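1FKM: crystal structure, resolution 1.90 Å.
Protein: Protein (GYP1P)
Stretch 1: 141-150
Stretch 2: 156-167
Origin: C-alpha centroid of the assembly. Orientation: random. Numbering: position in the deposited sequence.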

# COMPACT_ATOMS: atom_id res chain seq x y z
N PHE A 141 -4.52 2.49 6.69
CA PHE A 141 -5.07 2.52 8.04
C PHE A 141 -4.17 3.30 8.98
O PHE A 141 -4.62 4.22 9.66
CB PHE A 141 -5.26 1.10 8.59
CG PHE A 141 -5.93 1.05 9.94
CD1 PHE A 141 -7.30 1.24 10.05
CD2 PHE A 141 -5.18 0.85 11.09
CE1 PHE A 141 -7.92 1.25 11.30
CE2 PHE A 141 -5.79 0.86 12.35
CZ PHE A 141 -7.16 1.06 12.46
N GLU A 142 -2.91 2.91 9.01
CA GLU A 142 -1.92 3.54 9.88
C GLU A 142 -1.69 5.02 9.57
O GLU A 142 -1.65 5.84 10.47
CB GLU A 142 -0.60 2.76 9.78
CG GLU A 142 0.53 3.32 10.57
CD GLU A 142 1.69 2.35 10.67
OE1 GLU A 142 1.45 1.11 10.64
OE2 GLU A 142 2.83 2.82 10.80
N THR A 143 -1.56 5.35 8.29
CA THR A 143 -1.36 6.75 7.90
C THR A 143 -2.58 7.61 8.21
O THR A 143 -2.46 8.73 8.72
CB THR A 143 -1.04 6.84 6.39
OG1 THR A 143 0.18 6.14 6.13
CG2 THR A 143 -0.88 8.30 5.96
N PHE A 144 -3.77 7.10 7.92
CA PHE A 144 -4.98 7.87 8.21
C PHE A 144 -5.18 8.04 9.72
O PHE A 144 -5.78 9.01 10.17
CB PHE A 144 -6.19 7.19 7.57
CG PHE A 144 -6.17 7.22 6.08
CD1 PHE A 144 -5.20 7.96 5.40
CD2 PHE A 144 -7.11 6.50 5.34
CE1 PHE A 144 -5.17 7.99 4.00
CE2 PHE A 144 -7.08 6.53 3.95
CZ PHE A 144 -6.11 7.27 3.28
N LEU A 145 -4.67 7.09 10.49
CA LEU A 145 -4.77 7.15 11.95
C LEU A 145 -3.98 8.34 12.49
O LEU A 145 -4.38 8.93 13.48
CB LEU A 145 -4.18 5.88 12.59
CG LEU A 145 -5.04 4.82 13.25
CD1 LEU A 145 -4.12 3.76 13.86
CD2 LEU A 145 -5.93 5.43 14.34
N THR A 146 -2.87 8.68 11.85
CA THR A 146 -2.03 9.78 12.34
C THR A 146 -2.74 11.12 12.38
O THR A 146 -2.36 12.00 13.13
CB THR A 146 -0.71 9.94 11.53
OG1 THR A 146 -0.99 10.32 10.18
CG2 THR A 146 0.08 8.63 11.54
N GLU A 147 -3.78 11.27 11.56
CA GLU A 147 -4.53 12.53 11.53
C GLU A 147 -5.27 12.77 12.85
O GLU A 147 -5.65 13.90 13.14
CB GLU A 147 -5.53 12.51 10.38
CG GLU A 147 -6.06 13.89 10.02
CD GLU A 147 -6.99 13.88 8.83
OE1 GLU A 147 -7.70 12.87 8.64
OE2 GLU A 147 -7.01 14.88 8.09
N TYR A 148 -5.48 11.72 13.63
CA TYR A 148 -6.20 11.84 14.91
C TYR A 148 -5.29 12.04 16.12
O TYR A 148 -5.78 12.15 17.25
CB TYR A 148 -7.09 10.61 15.12
CG TYR A 148 -8.19 10.50 14.10
CD1 TYR A 148 -9.43 11.13 14.31
CD2 TYR A 148 -8.00 9.81 12.91
CE1 TYR A 148 -10.44 11.06 13.35
CE2 TYR A 148 -9.01 9.74 11.95
CZ TYR A 148 -10.22 10.37 12.18
OH TYR A 148 -11.21 10.30 11.22
N LEU A 149 -3.99 12.05 15.89
CA LEU A 149 -3.00 12.24 16.94
C LEU A 149 -2.42 13.64 16.83
O LEU A 149 -2.46 14.25 15.77
CB LEU A 149 -1.85 11.24 16.79
CG LEU A 149 -2.03 9.78 17.19
CD1 LEU A 149 -0.83 8.98 16.71
CD2 LEU A 149 -2.18 9.69 18.70
N PRO A 150 -1.86 14.16 17.94
CA PRO A 150 -1.26 15.50 17.88
C PRO A 150 -0.08 15.34 16.92
O PRO A 150 0.58 14.30 16.93
CB PRO A 150 -0.80 15.74 19.32
CG PRO A 150 -1.79 14.94 20.13
CD PRO A 150 -1.90 13.66 19.32
N ASP A 156 4.52 7.87 17.11
CA ASP A 156 4.13 6.80 18.02
C ASP A 156 2.82 6.13 17.65
O ASP A 156 2.18 5.47 18.48
CB ASP A 156 4.05 7.35 19.45
CG ASP A 156 5.38 7.90 19.94
OD1 ASP A 156 6.37 7.13 19.96
OD2 ASP A 156 5.44 9.10 20.29
N VAL A 157 2.41 6.29 16.39
CA VAL A 157 1.16 5.70 15.94
C VAL A 157 1.17 4.18 15.99
O VAL A 157 0.12 3.55 16.14
CB VAL A 157 0.82 6.17 14.50
CG1 VAL A 157 1.82 5.59 13.50
CG2 VAL A 157 -0.61 5.78 14.15
N GLU A 158 2.34 3.57 15.88
CA GLU A 158 2.42 2.11 15.88
C GLU A 158 2.37 1.45 17.26
O GLU A 158 2.30 0.23 17.35
CB GLU A 158 3.67 1.63 15.14
CG GLU A 158 3.78 2.16 13.71
CD GLU A 158 4.74 1.34 12.87
OE1 GLU A 158 5.69 0.77 13.43
OE2 GLU A 158 4.55 1.27 11.63
N ILE A 159 2.41 2.24 18.33
CA ILE A 159 2.38 1.66 19.66
C ILE A 159 1.22 2.10 20.55
O ILE A 159 1.13 1.70 21.71
CB ILE A 159 3.71 1.95 20.41
CG1 ILE A 159 3.92 3.46 20.52
CG2 ILE A 159 4.88 1.30 19.68
CD1 ILE A 159 5.13 3.85 21.35
N LYS A 160 0.32 2.91 20.01
CA LYS A 160 -0.82 3.39 20.79
C LYS A 160 -2.16 2.83 20.33
O LYS A 160 -2.42 2.73 19.13
CB LYS A 160 -0.86 4.92 20.77
CG LYS A 160 0.41 5.55 21.32
CD LYS A 160 0.35 7.07 21.31
CE LYS A 160 1.63 7.65 21.90
NZ LYS A 160 1.65 9.14 21.92
N ASP A 161 -3.00 2.45 21.29
CA ASP A 161 -4.33 1.91 21.00
C ASP A 161 -5.25 3.06 20.58
O ASP A 161 -5.49 3.98 21.37
CB ASP A 161 -4.90 1.23 22.24
CG ASP A 161 -6.21 0.49 21.96
OD1 ASP A 161 -7.00 0.94 21.10
OD2 ASP A 161 -6.45 -0.54 22.63
N PRO A 162 -5.78 3.03 19.34
CA PRO A 162 -6.67 4.08 18.84
C PRO A 162 -7.87 4.36 19.74
O PRO A 162 -8.38 5.48 19.77
CB PRO A 162 -7.10 3.54 17.47
CG PRO A 162 -5.90 2.76 17.03
CD PRO A 162 -5.52 2.02 18.30
N SER A 163 -8.33 3.35 20.46
CA SER A 163 -9.48 3.51 21.34
C SER A 163 -9.16 4.37 22.56
O SER A 163 -10.05 4.70 23.34
CB SER A 163 -10.01 2.15 21.79
OG SER A 163 -9.04 1.43 22.51
N THR A 164 -7.89 4.74 22.73
CA THR A 164 -7.47 5.57 23.85
C THR A 164 -7.43 7.04 23.48
O THR A 164 -7.28 7.90 24.36
CB THR A 164 -6.08 5.15 24.39
OG1 THR A 164 -5.07 5.44 23.41
CG2 THR A 164 -6.05 3.67 24.73
N TYR A 165 -7.55 7.35 22.19
CA TYR A 165 -7.53 8.75 21.76
C TYR A 165 -8.57 9.08 20.70
O TYR A 165 -8.59 10.18 20.16
CB TYR A 165 -6.12 9.16 21.31
CG TYR A 165 -5.54 8.43 20.11
CD1 TYR A 165 -5.74 8.91 18.81
CD2 TYR A 165 -4.74 7.30 20.27
CE1 TYR A 165 -5.15 8.28 17.71
CE2 TYR A 165 -4.14 6.66 19.17
CZ TYR A 165 -4.35 7.16 17.90
OH TYR A 165 -3.77 6.54 16.81
N MSE A 166 -9.46 8.13 20.41
CA MSE A 166 -10.51 8.33 19.43
C MSE A 166 -11.83 7.74 19.94
O MSE A 166 -11.83 6.70 20.59
CB MSE A 166 -10.15 7.66 18.10
CG MSE A 166 -8.96 8.25 17.38
SE MSE A 166 -8.43 7.17 15.86
CE MSE A 166 -9.97 7.48 14.72
N VAL A 167 -12.93 8.42 19.65
CA VAL A 167 -14.24 7.91 20.06
C VAL A 167 -14.74 7.00 18.93
O VAL A 167 -14.24 7.07 17.81
CB VAL A 167 -15.25 9.06 20.30
CG1 VAL A 167 -14.81 9.89 21.51
CG2 VAL A 167 -15.36 9.95 19.06

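The contact between 141-150 and 156-167 is a predominantly apolar packing of side chains, organized around two CH-pi contacts and marked by one close pair of carboxylates, with no clear hydrogen bond crossing it and 590 Å² buried on both sides together.

The two CH-pi contacts run in opposite directions between the stretches. Leu 149 CD2 lies 3.4 Å from the centroid of the Tyr 165 ring, 11° off the ring normal, and therefore over the face; its closest ring atom is Tyr 165 CZ, also at 3.4 Å. In the other, the second stretch supplies the methyl: Met 166 CE sits 3.4 Å from the centroid of the Tyr 148 ring, only 8° off the normal. Met 166 is selenomethionine, and its SE lies 4.3 Å from the same centroid at 33° off the normal, so the selenium approaches obliquely while the methyl is nearly centred.

Leu 145 points toward the second stretch and packs against several neighbours: Leu 145 CD1 and Leu 145 CD2 both lie 3.8 Å from Pro 162 CG, and Leu 145 CD2 also comes within 3.4 Å of Met 166 SE and 3.5 Å of Tyr 165 OH. Leu 145 CB is 3.9 Å from Val 157 CG2. Val 157 also receives Leu 149, whose CD1 is 3.9 Å from Val 157 CB, and Thr 146, whose CG2 is 3.9 Å from that same CB. The closest CA pairing in the register, Thr 146 with Val 157 at 6.3 Å between CA atoms, fits this close packing. The OG1 of Thr 146 is engaged within its own stretch, donating to Thr 143 O at 2.6 Å.

The polar exception is Glu 142 OE2 to Glu 158 OE2 at 2.5 Å. Such proximity suggests that one acid group is protonated, though the coordinates do not establish which.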